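Local coordinates for xylose isomerase domain protein (Alicyclobacillus acidocaldarius subsp. acidocaldarius, PDB 3U0H) that adopts a xylose isomerase-like TIM-barrel fold and is probably a sugar isomerase, although its substrate is not established, at residues P10-E15 with E262-L267; Y203-D208 with A248-H253. One frame throughout, in Å; residues are numbered along the deposited sequence.

Contact 1 (P10-E15 with E262-L267); sequences PTLVDE and ESRARL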
ATOM      1  N   PRO A  10     -26.918 -21.774 -13.971  1.00 26.76           N
ATOM      2  CA  PRO A  10     -26.925 -22.641 -15.162  1.00 25.84           C
ATOM      3  C   PRO A  10     -27.174 -24.147 -14.931  1.00 27.41           C
ATOM      4  O   PRO A  10     -27.869 -24.808 -15.745  1.00 25.76           O
ATOM      5  CB  PRO A  10     -25.511 -22.468 -15.707  1.00 26.74           C
ATOM      6  CG  PRO A  10     -25.093 -21.118 -15.245  1.00 27.85           C
ATOM      7  CD  PRO A  10     -25.661 -20.996 -13.874  1.00 26.70           C
ATOM      8  N   THR A  11     -26.631 -24.673 -13.827  1.00 26.84           N
ATOM      9  CA  THR A  11     -26.846 -26.074 -13.441  1.00 25.07           C
ATOM     10  C   THR A  11     -28.275 -26.411 -13.140  1.00 26.28           C
ATOM     11  O   THR A  11     -28.622 -27.561 -13.131  1.00 28.92           O
ATOM     12  CB  THR A  11     -26.099 -26.441 -12.164  1.00 25.42           C
ATOM     13  OG1 THR A  11     -26.601 -25.630 -11.089  1.00 26.96           O
ATOM     14  CG2 THR A  11     -24.580 -26.232 -12.332  1.00 24.72           C
ATOM     15  N   LEU A  12     -29.107 -25.444 -12.829  1.00 25.95           N
ATOM     16  CA  LEU A  12     -30.494 -25.780 -12.548  1.00 27.19           C
ATOM     17  C   LEU A  12     -31.275 -26.176 -13.766  1.00 27.23           C
ATOM     18  O   LEU A  12     -32.237 -26.898 -13.641  1.00 28.68           O
ATOM     19  CB  LEU A  12     -31.220 -24.597 -11.892  1.00 26.58           C
ATOM     20  CG  LEU A  12     -31.482 -24.735 -10.423  1.00 25.71           C
ATOM     21  CD1 LEU A  12     -32.541 -23.719 -10.021  1.00 25.36           C
ATOM     22  CD2 LEU A  12     -31.932 -26.157 -10.180  1.00 25.69           C
ATOM     23  N   VAL A  13     -30.886 -25.661 -14.933  1.00 30.51           N
ATOM     24  CA  VAL A  13     -31.665 -25.783 -16.153  1.00 32.40           C
ATOM     25  C   VAL A  13     -30.866 -26.463 -17.258  1.00 34.19           C
ATOM     26  O   VAL A  13     -29.633 -26.445 -17.287  1.00 38.52           O
ATOM     27  CB  VAL A  13     -32.129 -24.404 -16.652  1.00 34.33           C
ATOM     28  CG1 VAL A  13     -32.865 -23.669 -15.550  1.00 35.91           C
ATOM     29  CG2 VAL A  13     -30.954 -23.576 -17.152  1.00 33.59           C
ATOM     30  N   ASP A  14     -31.544 -27.071 -18.198  1.00 35.67           N
ATOM     31  CA  ASP A  14     -30.778 -27.976 -19.079  1.00 43.45           C
ATOM     32  C   ASP A  14     -30.427 -27.190 -20.316  1.00 38.04           C
ATOM     33  O   ASP A  14     -30.873 -27.519 -21.371  1.00 37.76           O
ATOM     34  CB  ASP A  14     -31.500 -29.344 -19.369  1.00 45.48           C
ATOM     35  CG  ASP A  14     -33.034 -29.311 -19.123  1.00 49.77           C
ATOM     36  OD1 ASP A  14     -33.674 -28.244 -19.316  1.00 59.45           O
ATOM     37  OD2 ASP A  14     -33.600 -30.370 -18.750  1.00 49.02           O
ATOM     38  N   GLU A  15     -29.699 -26.088 -20.159  1.00 35.42           N
ATOM     39  CA  GLU A  15     -29.744 -25.074 -21.197  1.00 33.39           C
ATOM     40  C   GLU A  15     -28.400 -24.448 -21.410  1.00 35.72           C
ATOM     41  O   GLU A  15     -27.751 -23.989 -20.486  1.00 39.42           O
ATOM     42  CB  GLU A  15     -30.833 -24.007 -20.943  1.00 33.92           C
ATOM     43  CG  GLU A  15     -31.284 -23.207 -22.185  1.00 32.72           C
ATOM     44  CD  GLU A  15     -31.286 -24.029 -23.495  1.00 33.81           C
ATOM     45  OE1 GLU A  15     -32.361 -24.579 -23.831  1.00 37.43           O
ATOM     46  OE2 GLU A  15     -30.225 -24.159 -24.187  1.00 29.54           O
ATOM     47  N   GLU A 262     -37.560 -25.645 -16.824  1.00 33.84           N
ATOM     48  CA  GLU A 262     -38.545 -24.640 -16.439  1.00 33.73           C
ATOM     49  C   GLU A 262     -39.171 -24.970 -15.099  1.00 31.58           C
ATOM     50  O   GLU A 262     -39.240 -24.122 -14.233  1.00 30.71           O
ATOM     51  CB  GLU A 262     -39.655 -24.450 -17.488  1.00 37.71           C
ATOM     52  CG  GLU A 262     -40.622 -23.321 -17.083  1.00 42.21           C
ATOM     53  CD  GLU A 262     -41.771 -23.042 -18.056  1.00 47.54           C
ATOM     54  OE1 GLU A 262     -42.918 -22.877 -17.575  1.00 48.99           O
ATOM     55  OE2 GLU A 262     -41.549 -22.951 -19.287  1.00 50.65           O
ATOM     56  N   SER A 263     -39.665 -26.180 -14.922  1.00 31.28           N
ATOM     57  CA  SER A 263     -40.299 -26.493 -13.648  1.00 30.40           C
ATOM     58  C   SER A 263     -39.252 -26.372 -12.533  1.00 29.05           C
ATOM     59  O   SER A 263     -39.566 -25.974 -11.443  1.00 28.90           O
ATOM     60  CB  SER A 263     -40.981 -27.876 -13.671  1.00 28.87           C
ATOM     61  OG  SER A 263     -40.016 -28.923 -13.736  1.00 30.26           O
ATOM     62  N   ARG A 264     -37.997 -26.706 -12.801  1.00 31.07           N
ATOM     63  CA  ARG A 264     -36.946 -26.603 -11.755  1.00 30.21           C
ATOM     64  C   ARG A 264     -36.677 -25.169 -11.345  1.00 27.36           C
ATOM     65  O   ARG A 264     -36.642 -24.837 -10.155  1.00 26.51           O
ATOM     66  CB  ARG A 264     -35.632 -27.242 -12.199  1.00 30.90           C
ATOM     67  CG  ARG A 264     -35.646 -28.753 -12.085  1.00 31.09           C
ATOM     68  CD  ARG A 264     -34.272 -29.367 -12.286  1.00 30.24           C
ATOM     69  NE  ARG A 264     -33.600 -28.999 -13.553  1.00 32.15           N
ATOM     70  CZ  ARG A 264     -33.637 -29.687 -14.704  1.00 35.05           C
ATOM     71  NH1 ARG A 264     -34.391 -30.783 -14.830  1.00 38.57           N
ATOM     72  NH2 ARG A 264     -32.953 -29.257 -15.765  1.00 36.09           N
ATOM     73  N   ALA A 265     -36.495 -24.322 -12.344  1.00 25.83           N
ATOM     74  CA  ALA A 265     -36.293 -22.918 -12.112  1.00 24.18           C
ATOM     75  C   ALA A 265     -37.411 -22.331 -11.240  1.00 24.39           C
ATOM     76  O   ALA A 265     -37.118 -21.704 -10.221  1.00 24.58           O
ATOM     77  CB  ALA A 265     -36.171 -22.186 -13.448  1.00 24.30           C
ATOM     78  N   ARG A 266     -38.677 -22.535 -11.624  1.00 24.75           N
ATOM     79  CA  ARG A 266     -39.828 -21.981 -10.884  1.00 26.19           C
ATOM     80  C   ARG A 266     -39.926 -22.532  -9.477  1.00 26.41           C
ATOM     81  O   ARG A 266     -40.110 -21.773  -8.528  1.00 27.02           O
ATOM     82  CB  ARG A 266     -41.134 -22.234 -11.639  1.00 28.00           C
ATOM     83  CG  ARG A 266     -42.347 -21.461 -11.118  1.00 31.45           C
ATOM     84  CD  ARG A 266     -43.624 -21.731 -11.950  1.00 34.67           C
ATOM     85  NE  ARG A 266     -43.355 -21.855 -13.404  1.00 34.99           N
ATOM     86  CZ  ARG A 266     -43.238 -20.831 -14.257  1.00 33.88           C
ATOM     87  NH1 ARG A 266     -43.401 -19.564 -13.851  1.00 32.08           N
ATOM     88  NH2 ARG A 266     -42.965 -21.082 -15.538  1.00 36.33           N
ATOM     89  N   LEU A 267     -39.764 -23.847  -9.336  1.00 28.24           N
ATOM     90  CA  LEU A 267     -39.859 -24.512  -8.022  1.00 30.62           C
ATOM     91  C   LEU A 267     -38.832 -24.012  -7.001  1.00 28.44           C
ATOM     92  O   LEU A 267     -39.145 -23.802  -5.839  1.00 27.78           O
ATOM     93  CB  LEU A 267     -39.731 -26.034  -8.152  1.00 32.11           C
ATOM     94  CG  LEU A 267     -40.145 -26.805  -6.894  1.00 35.10           C
ATOM     95  CD1 LEU A 267     -41.576 -26.468  -6.464  1.00 34.72           C
ATOM     96  CD2 LEU A 267     -39.987 -28.310  -7.119  1.00 36.42           C
TER

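Contact 2 (Y203-D208 with A248-H253); sequences YVHIND and AAEVLH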
ATOM      1  N   TYR A 203     -20.889 -13.463  -1.985  1.00 21.52           N
ATOM      2  CA  TYR A 203     -21.842 -14.126  -2.821  1.00 22.51           C
ATOM      3  C   TYR A 203     -22.195 -15.450  -2.151  1.00 23.63           C
ATOM      4  O   TYR A 203     -21.461 -15.952  -1.326  1.00 24.47           O
ATOM      5  CB  TYR A 203     -21.252 -14.277  -4.251  1.00 24.31           C
ATOM      6  CG  TYR A 203     -22.153 -14.848  -5.361  1.00 22.82           C
ATOM      7  CD1 TYR A 203     -23.435 -14.357  -5.570  1.00 23.32           C
ATOM      8  CD2 TYR A 203     -21.687 -15.849  -6.225  1.00 24.52           C
ATOM      9  CE1 TYR A 203     -24.246 -14.888  -6.560  1.00 24.85           C
ATOM     10  CE2 TYR A 203     -22.482 -16.363  -7.265  1.00 24.08           C
ATOM     11  CZ  TYR A 203     -23.757 -15.882  -7.415  1.00 24.56           C
ATOM     12  OH  TYR A 203     -24.583 -16.371  -8.411  1.00 30.46           O
ATOM     13  N   VAL A 204     -23.367 -15.969  -2.464  1.00 23.81           N
ATOM     14  CA  VAL A 204     -23.927 -17.053  -1.707  1.00 23.62           C
ATOM     15  C   VAL A 204     -24.470 -18.117  -2.638  1.00 25.10           C
ATOM     16  O   VAL A 204     -25.110 -17.803  -3.656  1.00 25.05           O
ATOM     17  CB  VAL A 204     -25.036 -16.524  -0.786  1.00 24.15           C
ATOM     18  CG1 VAL A 204     -25.738 -17.680  -0.081  1.00 23.03           C
ATOM     19  CG2 VAL A 204     -24.416 -15.527   0.198  1.00 20.96           C
ATOM     20  N   HIS A 205     -24.154 -19.377  -2.336  1.00 25.57           N
ATOM     21  CA  HIS A 205     -24.774 -20.501  -3.017  1.00 23.88           C
ATOM     22  C   HIS A 205     -25.621 -21.266  -2.040  1.00 25.83           C
ATOM     23  O   HIS A 205     -25.220 -21.477  -0.881  1.00 23.83           O
ATOM     24  CB  HIS A 205     -23.744 -21.488  -3.553  1.00 25.61           C
ATOM     25  CG  HIS A 205     -22.912 -21.006  -4.717  1.00 25.35           C
ATOM     26  ND1 HIS A 205     -21.768 -21.631  -5.075  1.00 29.73           N
ATOM     27  CD2 HIS A 205     -23.074 -19.961  -5.598  1.00 26.03           C
ATOM     28  CE1 HIS A 205     -21.239 -21.023  -6.153  1.00 27.52           C
ATOM     29  NE2 HIS A 205     -22.029 -19.988  -6.458  1.00 27.57           N
ATOM     30  N   ILE A 206     -26.759 -21.760  -2.551  1.00 26.86           N
ATOM     31  CA  ILE A 206     -27.643 -22.678  -1.846  1.00 27.68           C
ATOM     32  C   ILE A 206     -27.912 -24.019  -2.634  1.00 28.54           C
ATOM     33  O   ILE A 206     -27.815 -24.061  -3.843  1.00 27.19           O
ATOM     34  CB  ILE A 206     -28.928 -21.889  -1.470  1.00 28.00           C
ATOM     35  CG1 ILE A 206     -29.659 -22.568  -0.318  1.00 28.93           C
ATOM     36  CG2 ILE A 206     -29.790 -21.621  -2.691  1.00 27.64           C
ATOM     37  CD1 ILE A 206     -30.631 -21.683   0.435  1.00 28.81           C
ATOM     38  N   ASN A 207     -28.233 -25.106  -1.920  1.00 29.62           N
ATOM     39  CA  ASN A 207     -28.341 -26.496  -2.470  1.00 28.07           C
ATOM     40  C   ASN A 207     -28.591 -27.400  -1.272  1.00 27.15           C
ATOM     41  O   ASN A 207     -28.778 -26.898  -0.147  1.00 27.95           O
ATOM     42  CB  ASN A 207     -27.055 -26.933  -3.226  1.00 28.37           C
ATOM     43  CG  ASN A 207     -25.812 -26.501  -2.476  1.00 28.50           C
ATOM     44  OD1 ASN A 207     -25.648 -26.891  -1.307  1.00 25.30           O
ATOM     45  ND2 ASN A 207     -25.029 -25.589  -3.064  1.00 23.35           N
ATOM     46  N   ASP A 208     -28.600 -28.718  -1.497  1.00 27.46           N
ATOM     47  CA  ASP A 208     -28.934 -29.699  -0.454  1.00 26.27           C
ATOM     48  C   ASP A 208     -28.284 -31.066  -0.659  1.00 25.11           C
ATOM     49  O   ASP A 208     -27.651 -31.298  -1.658  1.00 27.35           O
ATOM     50  CB  ASP A 208     -30.469 -29.868  -0.347  1.00 27.24           C
ATOM     51  CG  ASP A 208     -30.969 -29.849   1.092  1.00 25.12           C
ATOM     52  OD1 ASP A 208     -30.216 -30.307   1.984  1.00 23.19           O
ATOM     53  OD2 ASP A 208     -32.120 -29.378   1.317  1.00 28.41           O
ATOM     54  N   ALA A 248     -27.766 -17.998  -5.186  1.00 24.08           N
ATOM     55  CA  ALA A 248     -27.856 -18.869  -6.363  1.00 24.53           C
ATOM     56  C   ALA A 248     -27.924 -20.329  -6.017  1.00 25.60           C
ATOM     57  O   ALA A 248     -27.143 -20.810  -5.195  1.00 30.53           O
ATOM     58  CB  ALA A 248     -26.689 -18.632  -7.270  1.00 23.25           C
ATOM     59  N   ALA A 249     -28.840 -21.049  -6.659  1.00 26.36           N
ATOM     60  CA  ALA A 249     -28.930 -22.499  -6.480  1.00 26.42           C
ATOM     61  C   ALA A 249     -27.932 -23.193  -7.411  1.00 26.41           C
ATOM     62  O   ALA A 249     -28.294 -23.585  -8.535  1.00 27.16           O
ATOM     63  CB  ALA A 249     -30.333 -22.981  -6.746  1.00 27.20           C
ATOM     64  N   GLU A 250     -26.679 -23.297  -6.965  1.00 28.10           N
ATOM     65  CA  GLU A 250     -25.628 -24.106  -7.656  1.00 27.84           C
ATOM     66  C   GLU A 250     -25.817 -25.578  -7.265  1.00 26.78           C
ATOM     67  O   GLU A 250     -25.430 -25.989  -6.159  1.00 26.16           O
ATOM     68  CB  GLU A 250     -24.184 -23.646  -7.341  1.00 29.90           C
ATOM     69  CG  GLU A 250     -23.108 -24.409  -8.185  1.00 36.05           C
ATOM     70  CD  GLU A 250     -21.646 -23.991  -7.967  1.00 38.29           C
ATOM     71  OE1 GLU A 250     -21.069 -24.195  -6.868  1.00 42.64           O
ATOM     72  OE2 GLU A 250     -21.031 -23.495  -8.939  1.00 43.48           O
ATOM     73  N   VAL A 251     -26.439 -26.351  -8.164  1.00 25.17           N
ATOM     74  CA  VAL A 251     -26.736 -27.761  -7.906  1.00 25.44           C
ATOM     75  C   VAL A 251     -25.911 -28.611  -8.858  1.00 26.19           C
ATOM     76  O   VAL A 251     -26.429 -29.075  -9.863  1.00 26.40           O
ATOM     77  CB  VAL A 251     -28.243 -28.048  -7.988  1.00 24.79           C
ATOM     78  CG1 VAL A 251     -28.519 -29.520  -7.757  1.00 23.38           C
ATOM     79  CG2 VAL A 251     -28.979 -27.208  -6.939  1.00 23.89           C
ATOM     80  N   LEU A 252     -24.608 -28.738  -8.577  1.00 25.37           N
ATOM     81  CA  LEU A 252     -23.739 -29.494  -9.454  1.00 27.64           C
ATOM     82  C   LEU A 252     -24.262 -30.938  -9.445  1.00 26.26           C
ATOM     83  O   LEU A 252     -24.698 -31.417  -8.422  1.00 24.61           O
ATOM     84  CB  LEU A 252     -22.263 -29.430  -9.022  1.00 28.18           C
ATOM     85  CG  LEU A 252     -21.624 -28.034  -8.928  1.00 29.98           C
ATOM     86  CD1 LEU A 252     -20.153 -28.151  -8.540  1.00 31.55           C
ATOM     87  CD2 LEU A 252     -21.699 -27.247 -10.221  1.00 29.90           C
ATOM     88  N   HIS A 253     -24.261 -31.602 -10.589  1.00 27.11           N
ATOM     89  CA  HIS A 253     -24.809 -32.958 -10.685  1.00 29.58           C
ATOM     90  C   HIS A 253     -24.136 -33.719 -11.817  1.00 31.47           C
ATOM     91  O   HIS A 253     -23.688 -33.107 -12.803  1.00 30.07           O
ATOM     92  CB  HIS A 253     -26.307 -32.862 -10.909  1.00 31.34           C
ATOM     93  CG  HIS A 253     -26.674 -32.074 -12.135  1.00 34.02           C
ATOM     94  ND1 HIS A 253     -26.705 -30.725 -12.144  1.00 29.87           N
ATOM     95  CD2 HIS A 253     -26.972 -32.496 -13.455  1.00 36.21           C
ATOM     96  CE1 HIS A 253     -27.042 -30.294 -13.383  1.00 32.81           C
ATOM     97  NE2 HIS A 253     -27.201 -31.382 -14.191  1.00 36.06           N
TER

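Contact 1 (P10-E15 with E262-L267)
L12 and A265 bring the two backbones closest, with their CA atoms 6.5 Å apart, where a short 3-10 turn at residues 10-12 and the loop that follows it lie against residues 262-267 of helix 261-280. The polar bonds across the contact all come from R264. Its chain bends at chi3 (-55°), which brings NE round to the carbonyl of L12. NE donates to L12 O almost in line (176° at the hydrogen), and the oxygen lies in the plane of the guanidinium; the modelled 2.5 Å of this bond is unusually short and its exact value doubtful. NH2 of R264 adds a weak, strongly bent bond to L12 O at 3.3 Å, so one carbonyl at the end of the 3-10 turn receives two N-H groups of the same arginine. NH2 also faces D14, forming a weak salt bridge of 3.3 Å to OD2. There the two side chains cross at about a right angle and their flat ends are turned 75° apart, so the carboxylate does not pair flat with the guanidinium. CA of V13 also stands at the guanidinium edge, 3.7 Å from NH2 of R264. The backbone thus follows this rim from L12 to D14, where an inverse gamma turn is centred. Apolar contact flanks the arginine: CG1 of V13 meets CB of A265 at 4.2 Å, and CD1 of L12 approaches CA of A265 at 4.4 Å. R264 is buried, whereas D14 is exposed. In the barrel, the contact fixes the loop that follows strand 5-8 to the start of helix 261-280. Helix 18-27 packs beside both parts, with V13 against Y21 and L24 and with A265 also on L24, while the hydroxyl of Y30 bonds the carbonyl of A265.

Contact 2 (Y203-D208 with A248-H253)
A248 O is approached by three groups: I206 N donates a nearly straight bond to it at 2.8 Å (168° at the hydrogen), H205 CA makes a CH...O contact at 3.2 Å, and E250 N reaches back weakly at 3.1 Å across an inverse gamma turn centred on A249. Together with the bond from A248 N to V204 O (3.1 Å), this is parallel pairing of the last two strands of the TIM barrel, which helix 231-241 joins in a beta-alpha-beta crossover. V204 and I206 turn outward to that helix, while H205 and A248 share the opposite face of the sheet. Past the paired residues, CB of E250 sits over the centre of the H205 ring, 3.9 Å from the centroid and 13° off the normal, a CH-pi contact. The glutamate then extends so that its OE1 lies 3.2 Å from ND1 of H205, at an angle too poor for a hydrogen bond; ND1 is instead bonded to OD2 of D179, a carboxylate oxygen that also lies near OE1 of E250. An alanine at H205 would probably leave OD2 of D179 without this partner and open a gap beneath CB of E250. Active sites of TIM barrels lie at this C-terminal end of the strands, and the cluster of polar groups here is consistent with such a site. ND2 of N207 donates to E250 O at 3.1 Å, a bent bond with the oxygen tilted from the amide plane. The same ND2 also bonds D179. Nearer the start of the pairing, the hydroxyl of Y203, which bonds D34, rests against A248, with OH 3.3 Å from CB.

How the contacts relate
From the N terminus the chain runs through the first barrel strand, 5-8, into residues 10-15, which meet helix 261-280 only after the whole barrel has been traced; contact 1 therefore closes a loop of nearly the full chain. Contact 2 closes a much shorter one, from strand 201-206 through helix 231-241 to strand 246-249, and lies wholly within the larger loop. Their centres are about 12 Å apart, and T11 connects them: its OG1 probably hydrogen-bonds V251 N at 3.0 Å, and its CG2 packs on L252. The first strand's loop is thereby tied both to the residues just past the last strand and to the helix that follows them.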